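Local coordinates for protein putative thiosugar synthase (Amycolatopsis orientalis, PDB 4N6E) that probably builds a sulfur-containing sugar or thiazole phosphate from a sugar phosphate, taking its sulfur from a ThiS-type carrier protein, at residues R25-I30 with A211-V216; G29-D34 with N59-L64. All coordinates share one frame; numbering follows the deposited sequence.

How the contacts relate
Both contacts involve the same piece of chain: residues 25-30 hold strand 26-28, the first of the barrel, and 29-34 run on from it into a loop, with Gly29 and Ile30 common to the two. Contact 1 is core, with most of its touching residues buried close to the middle of the chain; main-chain hydrogen bonds tie strand 26-28 to strand 213-216, and aliphatic side chains line both faces. Contact 2, its centre about 18 Å from that of contact 1, joins two loops at the mouth of the barrel. It is partly open, and there a salt bridge, a shared water and one leucine take over, beside a chain of the ThiS/MoaD family.

Contact 1 (R25-I30 with A211-V216); sequences RILVGI and ASATLV
Arg25 reaches along the start of the last strand and donates from NH1 to Ser212 O, 2.8 Å away. The bond is nearly straight (169° at the hydrogen), falls on a lone pair in the carbonyl plane and lies almost flat with the guanidinium. The chain, with CG anti to the carbonyl carbon, bends sharply at chi2 (-91°) and then runs extended, which carries CD and NH1 past the same oxygen. Its other terminal nitrogen, NH2, has a long, weak ion pair with Asp11, and Ala237 and Leu241 of helix 226-245 pack on the side chain. Cutting the side chain back to an alanine would remove this donor from Ser212 O, and would probably open a gap against Trp14, which packs on it.

The main chains pair in parallel: Thr214 N to Arg25 O, Leu27 N to Thr214 O (2.8 Å), Val216 N to Leu27 O (3.0 Å) and Gly29 N to Val216 O (3.2 Å). Arg25 O also accepts from a water that binds Thr214 OG1, so two donors meet it. On the face with Ile26 and Val28, Ile26 CG2 meets Val216 CG2 at 4.1 Å, the two side chains slanting across one another, and Met233 packs on both. The other face carries Leu27 CB against Leu215 CG (3.9 Å); Leu215 points CG anti to its nitrogen (chi1 -163°), which leans the branch on its partner. With Leu27 and Leu215 turned inward and Ile26, Val28 and Val216 toward the surrounding helices, the first and last strands meet side by side, the closure characteristic of a TIM barrel.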
# COMPACT_ATOMS: atom_id res chain seq x y z
N ARG A 25 -9.52 7.79 5.70
CA ARG A 25 -8.66 6.97 6.53
C ARG A 25 -7.27 7.57 6.68
O ARG A 25 -6.42 7.00 7.34
CB ARG A 25 -8.53 5.62 5.87
CG ARG A 25 -9.84 4.92 5.69
CD ARG A 25 -10.14 4.05 6.90
NE ARG A 25 -11.31 3.21 6.67
CZ ARG A 25 -11.74 2.27 7.51
NH1 ARG A 25 -11.10 2.02 8.64
NH2 ARG A 25 -12.82 1.57 7.20
N ILE A 26 -7.04 8.69 6.03
CA ILE A 26 -5.85 9.50 6.21
C ILE A 26 -6.32 10.80 6.86
O ILE A 26 -7.23 11.47 6.35
CB ILE A 26 -5.23 9.89 4.85
CG1 ILE A 26 -4.69 8.68 4.09
CG2 ILE A 26 -4.13 10.92 5.04
CD1 ILE A 26 -3.43 8.07 4.69
N LEU A 27 -5.71 11.14 7.99
CA LEU A 27 -5.81 12.49 8.50
C LEU A 27 -4.52 13.23 8.19
O LEU A 27 -3.48 12.61 8.07
CB LEU A 27 -6.08 12.49 10.00
CG LEU A 27 -7.49 12.03 10.39
CD1 LEU A 27 -7.42 10.62 10.96
CD2 LEU A 27 -8.07 12.97 11.42
N VAL A 28 -4.62 14.55 8.07
CA VAL A 28 -3.52 15.39 7.59
C VAL A 28 -3.33 16.60 8.48
O VAL A 28 -4.21 17.44 8.59
CB VAL A 28 -3.80 15.90 6.16
CG1 VAL A 28 -2.67 16.77 5.64
CG2 VAL A 28 -4.03 14.73 5.22
N GLY A 29 -2.17 16.69 9.10
CA GLY A 29 -1.82 17.84 9.91
C GLY A 29 -1.18 18.88 9.02
O GLY A 29 -0.40 18.54 8.13
N ILE A 30 -1.48 20.15 9.30
CA ILE A 30 -1.26 21.21 8.33
C ILE A 30 -0.48 22.41 8.87
O ILE A 30 -0.42 23.45 8.22
CB ILE A 30 -2.63 21.67 7.74
CG1 ILE A 30 -3.63 22.00 8.85
CG2 ILE A 30 -3.21 20.57 6.85
CD1 ILE A 30 -4.88 22.72 8.40
N ALA A 211 -5.28 -0.95 12.23
CA ALA A 211 -5.57 0.47 12.41
C ALA A 211 -6.79 0.85 11.61
O ALA A 211 -6.99 0.35 10.51
CB ALA A 211 -4.40 1.31 11.95
N SER A 212 -7.59 1.75 12.17
CA SER A 212 -8.76 2.28 11.48
C SER A 212 -8.35 3.40 10.54
O SER A 212 -8.98 3.64 9.54
CB SER A 212 -9.80 2.80 12.48
OG SER A 212 -10.26 1.77 13.36
N ALA A 213 -7.27 4.10 10.85
CA ALA A 213 -6.85 5.27 10.05
C ALA A 213 -5.43 5.62 10.40
O ALA A 213 -4.84 5.04 11.31
CB ALA A 213 -7.75 6.47 10.32
N THR A 214 -4.88 6.59 9.68
CA THR A 214 -3.50 7.00 9.90
C THR A 214 -3.41 8.50 9.84
O THR A 214 -4.13 9.14 9.08
CB THR A 214 -2.55 6.38 8.86
OG1 THR A 214 -2.64 4.96 8.91
CG2 THR A 214 -1.11 6.76 9.14
N LEU A 215 -2.53 9.08 10.63
CA LEU A 215 -2.33 10.51 10.62
C LEU A 215 -0.93 10.78 10.15
O LEU A 215 0.04 10.31 10.74
CB LEU A 215 -2.55 11.11 12.01
CG LEU A 215 -2.78 12.62 11.99
CD1 LEU A 215 -3.68 13.05 13.15
CD2 LEU A 215 -1.48 13.38 12.03
N VAL A 216 -0.83 11.54 9.07
CA VAL A 216 0.44 11.82 8.47
C VAL A 216 0.64 13.31 8.53
O VAL A 216 -0.31 14.08 8.61
CB VAL A 216 0.51 11.30 7.02
CG1 VAL A 216 0.02 9.85 6.96
CG2 VAL A 216 -0.32 12.16 6.07
O HOH W 1 -4.57 4.91 6.85

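Contact 2 (G29-D34 with N59-L64); sequences GIEQYD and NRRSSL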
# COMPACT_ATOMS: atom_id res chain seq x y z
N GLY A 29 -2.17 16.69 9.10
CA GLY A 29 -1.82 17.84 9.91
C GLY A 29 -1.18 18.88 9.02
O GLY A 29 -0.40 18.54 8.13
N ILE A 30 -1.48 20.15 9.30
CA ILE A 30 -1.26 21.21 8.33
C ILE A 30 -0.48 22.41 8.87
O ILE A 30 -0.42 23.45 8.22
CB ILE A 30 -2.63 21.67 7.74
CG1 ILE A 30 -3.63 22.00 8.85
CG2 ILE A 30 -3.21 20.57 6.85
CD1 ILE A 30 -4.88 22.72 8.40
N GLU A 31 0.16 22.26 10.03
CA GLU A 31 0.80 23.39 10.70
C GLU A 31 2.15 23.81 10.10
O GLU A 31 2.66 24.89 10.43
CB GLU A 31 0.91 23.14 12.21
CG GLU A 31 2.25 22.59 12.72
CD GLU A 31 2.48 21.14 12.39
OE1 GLU A 31 3.51 20.59 12.84
OE2 GLU A 31 1.64 20.55 11.69
N GLN A 32 2.73 22.98 9.24
CA GLN A 32 4.03 23.25 8.63
C GLN A 32 4.01 23.95 7.26
O GLN A 32 5.02 24.49 6.84
CB GLN A 32 4.83 21.95 8.47
CG GLN A 32 4.95 21.15 9.76
CD GLN A 32 5.93 20.01 9.63
OE1 GLN A 32 7.00 20.16 9.05
NE2 GLN A 32 5.56 18.85 10.15
N TYR A 33 2.88 23.94 6.57
CA TYR A 33 2.78 24.63 5.29
C TYR A 33 2.76 26.15 5.48
O TYR A 33 2.28 26.65 6.49
CB TYR A 33 1.53 24.18 4.53
CG TYR A 33 1.48 22.69 4.29
CD1 TYR A 33 2.27 22.08 3.31
CD2 TYR A 33 0.64 21.87 5.06
CE1 TYR A 33 2.22 20.71 3.09
CE2 TYR A 33 0.59 20.50 4.85
CZ TYR A 33 1.38 19.93 3.87
OH TYR A 33 1.32 18.58 3.67
N ASP A 34 3.31 26.88 4.52
CA ASP A 34 3.18 28.34 4.53
C ASP A 34 2.48 28.86 3.26
O ASP A 34 2.48 30.05 2.99
CB ASP A 34 4.55 28.99 4.70
CG ASP A 34 5.54 28.52 3.67
OD1 ASP A 34 5.11 28.18 2.55
OD2 ASP A 34 6.75 28.47 3.99
N ASN A 59 4.04 31.25 20.32
CA ASN A 59 4.61 31.46 18.97
C ASN A 59 5.69 30.41 18.59
O ASN A 59 6.81 30.77 18.20
CB ASN A 59 5.19 32.89 18.83
CG ASN A 59 4.17 33.98 19.13
OD1 ASN A 59 3.37 34.38 18.28
ND2 ASN A 59 4.21 34.48 20.36
N ARG A 60 5.36 29.13 18.70
CA ARG A 60 6.31 28.08 18.33
C ARG A 60 6.51 28.00 16.82
O ARG A 60 7.58 27.62 16.36
CB ARG A 60 5.89 26.71 18.85
CG ARG A 60 5.64 26.66 20.34
CD ARG A 60 5.87 25.26 20.91
NE ARG A 60 7.22 25.12 21.45
CZ ARG A 60 7.61 25.57 22.64
NH1 ARG A 60 6.75 26.19 23.46
NH2 ARG A 60 8.87 25.38 23.03
N ARG A 61 5.47 28.36 16.07
CA ARG A 61 5.53 28.33 14.62
C ARG A 61 4.78 29.53 14.05
O ARG A 61 4.27 30.37 14.80
CB ARG A 61 4.95 27.01 14.09
CG ARG A 61 5.94 25.85 14.10
CD ARG A 61 5.82 25.00 12.84
NE ARG A 61 6.81 23.92 12.78
CZ ARG A 61 6.73 22.75 13.42
NH1 ARG A 61 5.71 22.46 14.23
NH2 ARG A 61 7.70 21.85 13.26
N SER A 62 4.75 29.62 12.73
CA SER A 62 4.03 30.68 12.02
C SER A 62 2.98 30.06 11.10
O SER A 62 2.84 30.47 9.95
CB SER A 62 5.02 31.54 11.21
OG SER A 62 6.16 31.88 11.99
N SER A 63 2.24 29.09 11.63
CA SER A 63 1.28 28.34 10.85
C SER A 63 0.15 29.23 10.37
O SER A 63 -0.19 30.22 11.01
CB SER A 63 0.73 27.14 11.64
OG SER A 63 -0.28 27.52 12.57
N LEU A 64 -0.43 28.88 9.23
CA LEU A 64 -1.36 29.77 8.51
C LEU A 64 -2.60 30.20 9.31
O LEU A 64 -3.12 29.44 10.12
CB LEU A 64 -1.79 29.09 7.20
CG LEU A 64 -0.64 28.88 6.20
CD1 LEU A 64 -1.00 27.82 5.17
CD2 LEU A 64 -0.25 30.19 5.52
O HOH W 2 0.34 26.10 8.30
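Glu31 and Arg61 form a salt bridge, OE1 to NH1 at 3.2 Å, that rests on charge rather than on a directed N-H: the carboxylate and guanidinium planes stand 74° apart, and the oxygen lies well out of the arginine plane. Gln32 CG sits over one face of the same guanidinium, 4.4 Å from Arg61 CZ. Next along, Glu31 CB packs on Ser63 CB at 4.0 Å. Leu64 closes the other end, CD1 lying 3.7 Å from Tyr33 O and CD2 near Asp34 O. With CG anti to its carbonyl carbon (chi1 -65°), Leu64 brings both methyls over this stretch of main chain.

A single water knits the backbones together, donating to Ile30 O (2.8 Å) and Tyr33 O (2.7 Å) while accepting from Leu64 N (3.0 Å). Further out, Asn217 ND2 holds Glu31 OE2, and Asp56, which binds calcium at one site, takes the backbone N-H of Arg61; Gln32 and Asp34 belong to a different calcium site. Ser63 OG bonds to Ala88 O of a neighbouring ThiS/MoaD family chain, probably the sulfur carrier, which places this loop pair against it.

The loops follow strands 26-28 and 50-54 and lead into helices 36-46 and 66-72; Tyr33 packs on helices 36-46 and 218-221, and Leu64 touches Val39 of the former, fastening both loops to the helical layer round the barrel.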